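Local coordinates for protein acyl-coenzyme A oxidase 1 (Yarrowia lipolytica, PDB 5Y9D) that oxidises 2,3-saturated acyl-CoAs to (2E)-enoyl-CoAs with FAD as cofactor, passing electrons to oxygen to give hydrogen peroxide in peroxisomal fatty acid beta-oxidation, at residues Gln509-Arg513 and Glu514-Ser518; Pro685-Ser689 and Thr690-Phe694. All coordinates share one frame; numbering follows the deposited sequence.

Contact 1 (509-518) comes first along the chain and contact 2 (685-694) follows near its C-terminus, their centres about 69 Å apart and their nearest atoms about 55 Å apart. They share no helix or sheet. The first forms the short helix 513-516, which ends the loop after helix 467-486 and leads into helix 519-544; it packs within its own subunit, against helices 519-544 and 619-637. The second is built on helix 687-695, the last helix of the chain, which reaches out to lie against the second subunit. One thus closes a turn inside the monomer, the other joins the dimer, and both lie away from the annotated FAD and active-site residues.

Contact 1 (Gln509-Arg513 and Glu514-Ser518); sequences QGTPR and EQLLS
Pro512 O and Arg513 O accept the N-H groups of Leu516 (N to O 3.2 Å) and Leu517 in successive i+4 bonds, the first nearly straight (163°) and the second more bent (133°), so that the chain winds into one short helical turn. Proline suits the N-cap, since a residue there need not give its own N-H to the helix. Its ring is also a surface for Gln515: CG of the glutamine lies beside its backbone N (chi1 -69°) and the chain then runs extended, which carries the amide back to the ring, where Gln515 NE2 comes to 3.1 Å from Pro512 CG. The amide oxygen is turned to the methyl of Thr511, with OE1 3.8 Å from CG2. Were Gln515 exchanged for an alanine, the amide would go, and this side of the Pro512 ring is likely to lose its cover and the Thr511 methyl part of its packing. The turn is helix 513-516, a brief helix that hands the chain on to helix 519-544. Leucine suits position 516 because this flank faces inward: its CG lies 4.0 Å from Thr511 CG2, and its side chain continues onto Phe521, Ile625 and Leu628. The Thr511 hydroxyl points elsewhere and bonds to Gln506, leaving CG2 for the apolar contact. Arg513 and Leu517 lie side by side, heading the same way, with Arg513 NH2 4.2 Å from Leu517 CD1; the leucine meets the guanidinium at a slant, yet the arginine is long enough for NH1 to reach Glu631 of helix 619-637 in a salt bridge.

Contact 2 (Pro685-Ser689 and Thr690-Phe694); sequences PYYES and TLKPF
Tyr687, Thr690 and Lys692 carry this contact. Lys692 lays its aliphatic stem across the Tyr687 ring in a CH-pi contact, CB standing over one face 3.9 Å from the ring centroid, while CD reaches the phenol end, 3.5 Å from Tyr687 OH. Tyrosine suits 687 because its flat ring gives Lys692 CB a face and also meets His245 of the second subunit. Lysine suits the place because its long chain can cover the ring before ending in a charge; CG is anti to the backbone N (chi1 173°), and a bend at chi3 (138°) brings CE to Glu688 OE2 (3.2 Å). NZ remains 4.5 Å from that oxygen, too far for a salt bridge, although the opposite charges probably attract. In the backbone the first turn of helix 687-695 is wider than an alpha turn: Lys692 N bonds to Tyr687 O five residues back, and Tyr686 O takes both Thr690 N and Leu691 N, the latter in the carbonyl plane. This is a pi-type turn, and Pro693, which has no N-H to give to the preceding turn, sits where the helix kinks, its CG and CD against Glu688 O. Thr690 turns its OG1 to Tyr686 CB (3.5 Å), a threonine hydroxyl serving both this contact and a hydrogen bond with Ser689 OG (3.2 Å). Several of these residues also meet the second subunit, whose Arg127 bonds to the Tyr686 hydroxyl and whose Glu93 packs on Thr690.

Contact 1 (Gln509-Arg513 and Glu514-Ser518)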
ATOM      1  N   GLN A 509      -2.816 -39.570  -8.937  1.00 78.57           N
ATOM      2  CA  GLN A 509      -3.387 -39.714 -10.280  1.00 88.86           C
ATOM      3  C   GLN A 509      -4.211 -38.497 -10.735  1.00 93.41           C
ATOM      4  O   GLN A 509      -4.852 -38.548 -11.791  1.00101.58           O
ATOM      5  CB  GLN A 509      -4.244 -40.984 -10.357  1.00 95.61           C
ATOM      6  CG  GLN A 509      -3.548 -42.263  -9.870  1.00104.63           C
ATOM      7  CD  GLN A 509      -2.178 -42.527 -10.509  1.00104.05           C
ATOM      8  OE1 GLN A 509      -1.936 -42.207 -11.678  1.00102.94           O
ATOM      9  NE2 GLN A 509      -1.280 -43.128  -9.736  1.00 98.26           N
ATOM     10  N   GLY A 510      -4.180 -37.411  -9.955  1.00 87.58           N
ATOM     11  CA  GLY A 510      -4.875 -36.159 -10.298  1.00 79.51           C
ATOM     12  C   GLY A 510      -6.270 -36.040  -9.708  1.00 71.24           C
ATOM     13  O   GLY A 510      -6.891 -37.027  -9.342  1.00 70.65           O
ATOM     14  N   THR A 511      -6.765 -34.814  -9.621  1.00 67.01           N
ATOM     15  CA  THR A 511      -8.126 -34.546  -9.171  1.00 64.83           C
ATOM     16  C   THR A 511      -8.940 -34.110 -10.407  1.00 64.43           C
ATOM     17  O   THR A 511      -8.491 -33.259 -11.170  1.00 58.40           O
ATOM     18  CB  THR A 511      -8.136 -33.443  -8.081  1.00 61.40           C
ATOM     19  OG1 THR A 511      -7.162 -33.756  -7.073  1.00 55.49           O
ATOM     20  CG2 THR A 511      -9.530 -33.298  -7.430  1.00 61.17           C
ATOM     21  N   PRO A 512     -10.134 -34.693 -10.615  1.00 67.90           N
ATOM     22  CA  PRO A 512     -10.878 -34.324 -11.818  1.00 67.66           C
ATOM     23  C   PRO A 512     -11.496 -32.943 -11.711  1.00 68.15           C
ATOM     24  O   PRO A 512     -11.538 -32.350 -10.631  1.00 67.11           O
ATOM     25  CB  PRO A 512     -11.989 -35.373 -11.871  1.00 70.79           C
ATOM     26  CG  PRO A 512     -12.251 -35.698 -10.435  1.00 71.39           C
ATOM     27  CD  PRO A 512     -10.915 -35.588  -9.738  1.00 68.79           C
ATOM     28  N   ARG A 513     -11.978 -32.453 -12.845  1.00 68.64           N
ATOM     29  CA  ARG A 513     -12.682 -31.178 -12.934  1.00 66.95           C
ATOM     30  C   ARG A 513     -13.943 -31.098 -12.049  1.00 68.33           C
ATOM     31  O   ARG A 513     -14.190 -30.066 -11.426  1.00 71.31           O
ATOM     32  CB  ARG A 513     -13.045 -30.908 -14.403  1.00 67.41           C
ATOM     33  CG  ARG A 513     -14.177 -29.911 -14.625  1.00 68.46           C
ATOM     34  CD  ARG A 513     -14.599 -29.865 -16.081  1.00 65.97           C
ATOM     35  NE  ARG A 513     -13.636 -29.103 -16.867  1.00 65.24           N
ATOM     36  CZ  ARG A 513     -13.669 -27.781 -17.038  1.00 65.02           C
ATOM     37  NH1 ARG A 513     -12.720 -27.206 -17.772  1.00 67.17           N
ATOM     38  NH2 ARG A 513     -14.638 -27.027 -16.493  1.00 59.81           N
ATOM     39  N   GLU A 514     -14.735 -32.171 -12.011  1.00 67.16           N
ATOM     40  CA  GLU A 514     -16.027 -32.187 -11.299  1.00 66.81           C
ATOM     41  C   GLU A 514     -15.845 -31.945  -9.809  1.00 65.59           C
ATOM     42  O   GLU A 514     -16.621 -31.219  -9.186  1.00 67.17           O
ATOM     43  CB  GLU A 514     -16.756 -33.532 -11.470  1.00 71.31           C
ATOM     44  CG  GLU A 514     -17.284 -33.830 -12.872  1.00 73.66           C
ATOM     45  CD  GLU A 514     -16.226 -34.394 -13.819  1.00 71.57           C
ATOM     46  OE1 GLU A 514     -16.167 -33.929 -14.987  1.00 65.77           O
ATOM     47  OE2 GLU A 514     -15.453 -35.288 -13.393  1.00 70.04           O
ATOM     48  N   GLN A 515     -14.832 -32.576  -9.233  1.00 63.40           N
ATOM     49  CA  GLN A 515     -14.514 -32.363  -7.820  1.00 65.26           C
ATOM     50  C   GLN A 515     -13.981 -30.946  -7.587  1.00 56.58           C
ATOM     51  O   GLN A 515     -14.376 -30.259  -6.652  1.00 51.13           O
ATOM     52  CB  GLN A 515     -13.493 -33.401  -7.347  1.00 65.41           C
ATOM     53  CG  GLN A 515     -14.061 -34.804  -7.291  1.00 66.83           C
ATOM     54  CD  GLN A 515     -13.004 -35.833  -6.981  1.00 72.90           C
ATOM     55  OE1 GLN A 515     -12.172 -35.639  -6.084  1.00 75.51           O
ATOM     56  NE2 GLN A 515     -13.015 -36.934  -7.732  1.00 73.52           N
ATOM     57  N   LEU A 516     -13.096 -30.513  -8.467  1.00 54.05           N
ATOM     58  CA  LEU A 516     -12.536 -29.181  -8.374  1.00 57.21           C
ATOM     59  C   LEU A 516     -13.557 -28.027  -8.525  1.00 55.90           C
ATOM     60  O   LEU A 516     -13.255 -26.903  -8.128  1.00 58.68           O
ATOM     61  CB  LEU A 516     -11.387 -29.033  -9.378  1.00 60.08           C
ATOM     62  CG  LEU A 516     -10.046 -29.680  -8.997  1.00 60.09           C
ATOM     63  CD1 LEU A 516      -9.037 -29.461 -10.118  1.00 59.77           C
ATOM     64  CD2 LEU A 516      -9.504 -29.150  -7.669  1.00 59.61           C
ATOM     65  N   LEU A 517     -14.743 -28.295  -9.077  1.00 53.82           N
ATOM     66  CA  LEU A 517     -15.848 -27.323  -9.069  1.00 54.03           C
ATOM     67  C   LEU A 517     -16.900 -27.633  -8.012  1.00 55.10           C
ATOM     68  O   LEU A 517     -18.020 -27.111  -8.078  1.00 54.63           O
ATOM     69  CB  LEU A 517     -16.539 -27.273 -10.434  1.00 56.64           C
ATOM     70  CG  LEU A 517     -15.816 -26.556 -11.564  1.00 56.61           C
ATOM     71  CD1 LEU A 517     -16.655 -26.679 -12.829  1.00 58.11           C
ATOM     72  CD2 LEU A 517     -15.572 -25.099 -11.206  1.00 57.09           C
ATOM     73  N   SER A 518     -16.559 -28.477  -7.040  1.00 57.11           N
ATOM     74  CA  SER A 518     -17.520 -28.865  -6.008  1.00 53.75           C
ATOM     75  C   SER A 518     -17.279 -28.059  -4.740  1.00 50.65           C
ATOM     76  O   SER A 518     -16.175 -28.058  -4.212  1.00 42.13           O
ATOM     77  CB  SER A 518     -17.424 -30.356  -5.678  1.00 52.56           C
ATOM     78  OG  SER A 518     -18.575 -30.751  -4.943  1.00 58.75           O
TER

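Contact 2 (Pro685-Ser689 and Thr690-Phe694)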
ATOM      1  N   PRO A 685       0.372  31.153  -7.750  1.00 29.73           N
ATOM      2  CA  PRO A 685       0.450  32.179  -6.684  1.00 30.97           C
ATOM      3  C   PRO A 685       1.890  32.623  -6.383  1.00 31.76           C
ATOM      4  O   PRO A 685       2.090  33.659  -5.811  1.00 34.05           O
ATOM      5  CB  PRO A 685      -0.127  31.468  -5.432  1.00 28.71           C
ATOM      6  CG  PRO A 685      -0.649  30.132  -5.896  1.00 29.40           C
ATOM      7  CD  PRO A 685      -0.101  29.846  -7.264  1.00 29.73           C
ATOM      8  N   TYR A 686       2.874  31.802  -6.715  1.00 32.29           N
ATOM      9  CA  TYR A 686       4.291  32.144  -6.498  1.00 33.64           C
ATOM     10  C   TYR A 686       4.935  32.663  -7.807  1.00 34.05           C
ATOM     11  O   TYR A 686       6.150  32.570  -7.973  1.00 35.97           O
ATOM     12  CB  TYR A 686       5.070  30.923  -5.957  1.00 32.25           C
ATOM     13  CG  TYR A 686       4.722  29.615  -6.635  1.00 31.48           C
ATOM     14  CD1 TYR A 686       3.667  28.822  -6.186  1.00 31.89           C
ATOM     15  CD2 TYR A 686       5.443  29.170  -7.733  1.00 32.77           C
ATOM     16  CE1 TYR A 686       3.349  27.618  -6.816  1.00 31.34           C
ATOM     17  CE2 TYR A 686       5.123  27.982  -8.372  1.00 33.53           C
ATOM     18  CZ  TYR A 686       4.076  27.215  -7.917  1.00 31.30           C
ATOM     19  OH  TYR A 686       3.770  26.055  -8.578  1.00 33.96           O
ATOM     20  N   TYR A 687       4.134  33.196  -8.728  1.00 31.45           N
ATOM     21  CA  TYR A 687       4.699  33.739  -9.952  1.00 36.85           C
ATOM     22  C   TYR A 687       5.704  34.867  -9.679  1.00 38.53           C
ATOM     23  O   TYR A 687       6.896  34.739  -9.986  1.00 39.15           O
ATOM     24  CB  TYR A 687       3.611  34.249 -10.908  1.00 35.68           C
ATOM     25  CG  TYR A 687       4.194  34.720 -12.196  1.00 35.25           C
ATOM     26  CD1 TYR A 687       4.889  33.844 -13.017  1.00 34.93           C
ATOM     27  CD2 TYR A 687       4.082  36.045 -12.594  1.00 36.48           C
ATOM     28  CE1 TYR A 687       5.459  34.276 -14.206  1.00 36.31           C
ATOM     29  CE2 TYR A 687       4.629  36.489 -13.792  1.00 34.28           C
ATOM     30  CZ  TYR A 687       5.315  35.605 -14.598  1.00 35.74           C
ATOM     31  OH  TYR A 687       5.870  36.046 -15.782  1.00 35.09           O
ATOM     32  N   GLU A 688       5.209  35.945  -9.078  1.00 41.71           N
ATOM     33  CA  GLU A 688       5.981  37.169  -8.866  1.00 43.33           C
ATOM     34  C   GLU A 688       7.121  36.970  -7.897  1.00 42.55           C
ATOM     35  O   GLU A 688       8.184  37.578  -8.048  1.00 49.56           O
ATOM     36  CB  GLU A 688       5.075  38.328  -8.390  1.00 46.31           C
ATOM     37  CG  GLU A 688       4.260  39.011  -9.497  1.00 50.00           C
ATOM     38  CD  GLU A 688       5.097  39.895 -10.436  1.00 56.31           C
ATOM     39  OE1 GLU A 688       5.175  41.127 -10.210  1.00 67.06           O
ATOM     40  OE2 GLU A 688       5.688  39.375 -11.406  1.00 58.55           O
ATOM     41  N   SER A 689       6.924  36.109  -6.911  1.00 40.46           N
ATOM     42  CA  SER A 689       7.938  35.909  -5.884  1.00 38.72           C
ATOM     43  C   SER A 689       9.015  34.835  -6.233  1.00 40.42           C
ATOM     44  O   SER A 689      10.164  34.933  -5.764  1.00 40.56           O
ATOM     45  CB  SER A 689       7.258  35.596  -4.533  1.00 38.59           C
ATOM     46  OG  SER A 689       6.697  34.282  -4.464  1.00 36.93           O
ATOM     47  N   THR A 690       8.655  33.825  -7.031  1.00 37.47           N
ATOM     48  CA  THR A 690       9.515  32.665  -7.206  1.00 38.17           C
ATOM     49  C   THR A 690       9.826  32.333  -8.655  1.00 39.46           C
ATOM     50  O   THR A 690      10.995  32.260  -9.014  1.00 39.33           O
ATOM     51  CB  THR A 690       8.938  31.408  -6.533  1.00 37.05           C
ATOM     52  OG1 THR A 690       8.418  31.747  -5.248  1.00 38.39           O
ATOM     53  CG2 THR A 690      10.018  30.369  -6.360  1.00 35.67           C
ATOM     54  N   LEU A 691       8.791  32.091  -9.465  1.00 40.50           N
ATOM     55  CA  LEU A 691       8.977  31.627 -10.868  1.00 38.03           C
ATOM     56  C   LEU A 691       9.522  32.696 -11.853  1.00 35.82           C
ATOM     57  O   LEU A 691      10.532  32.479 -12.515  1.00 34.65           O
ATOM     58  CB  LEU A 691       7.671  31.035 -11.411  1.00 37.63           C
ATOM     59  CG  LEU A 691       7.742  30.486 -12.831  1.00 37.89           C
ATOM     60  CD1 LEU A 691       8.941  29.561 -12.971  1.00 38.77           C
ATOM     61  CD2 LEU A 691       6.458  29.772 -13.205  1.00 38.63           C
ATOM     62  N   LYS A 692       8.850  33.831 -11.968  1.00 38.04           N
ATOM     63  CA  LYS A 692       9.394  34.945 -12.762  1.00 41.77           C
ATOM     64  C   LYS A 692      10.831  35.325 -12.338  1.00 40.46           C
ATOM     65  O   LYS A 692      11.745  35.263 -13.155  1.00 37.43           O
ATOM     66  CB  LYS A 692       8.442  36.140 -12.747  1.00 44.57           C
ATOM     67  CG  LYS A 692       8.952  37.422 -13.389  1.00 51.89           C
ATOM     68  CD  LYS A 692       7.788  38.277 -13.920  1.00 56.77           C
ATOM     69  CE  LYS A 692       7.931  39.776 -13.646  1.00 61.19           C
ATOM     70  NZ  LYS A 692       8.266  40.605 -14.839  1.00 61.22           N
ATOM     71  N   PRO A 693      11.052  35.663 -11.061  1.00 42.84           N
ATOM     72  CA  PRO A 693      12.447  35.990 -10.706  1.00 46.72           C
ATOM     73  C   PRO A 693      13.485  34.944 -11.167  1.00 43.51           C
ATOM     74  O   PRO A 693      14.521  35.302 -11.696  1.00 49.07           O
ATOM     75  CB  PRO A 693      12.400  36.122  -9.168  1.00 46.83           C
ATOM     76  CG  PRO A 693      11.007  36.588  -8.898  1.00 47.54           C
ATOM     77  CD  PRO A 693      10.128  35.936  -9.949  1.00 45.81           C
ATOM     78  N   PHE A 694      13.190  33.677 -10.955  1.00 40.97           N
ATOM     79  CA  PHE A 694      14.006  32.566 -11.432  1.00 41.00           C
ATOM     80  C   PHE A 694      14.247  32.539 -12.947  1.00 41.88           C
ATOM     81  O   PHE A 694      15.390  32.608 -13.402  1.00 44.99           O
ATOM     82  CB  PHE A 694      13.309  31.259 -11.047  1.00 37.51           C
ATOM     83  CG  PHE A 694      13.868  30.052 -11.741  1.00 35.63           C
ATOM     84  CD1 PHE A 694      15.220  29.765 -11.672  1.00 35.26           C
ATOM     85  CD2 PHE A 694      13.044  29.183 -12.422  1.00 33.09           C
ATOM     86  CE1 PHE A 694      15.741  28.641 -12.280  1.00 33.57           C
ATOM     87  CE2 PHE A 694      13.563  28.053 -13.022  1.00 33.19           C
ATOM     88  CZ  PHE A 694      14.913  27.780 -12.953  1.00 32.39           C
TER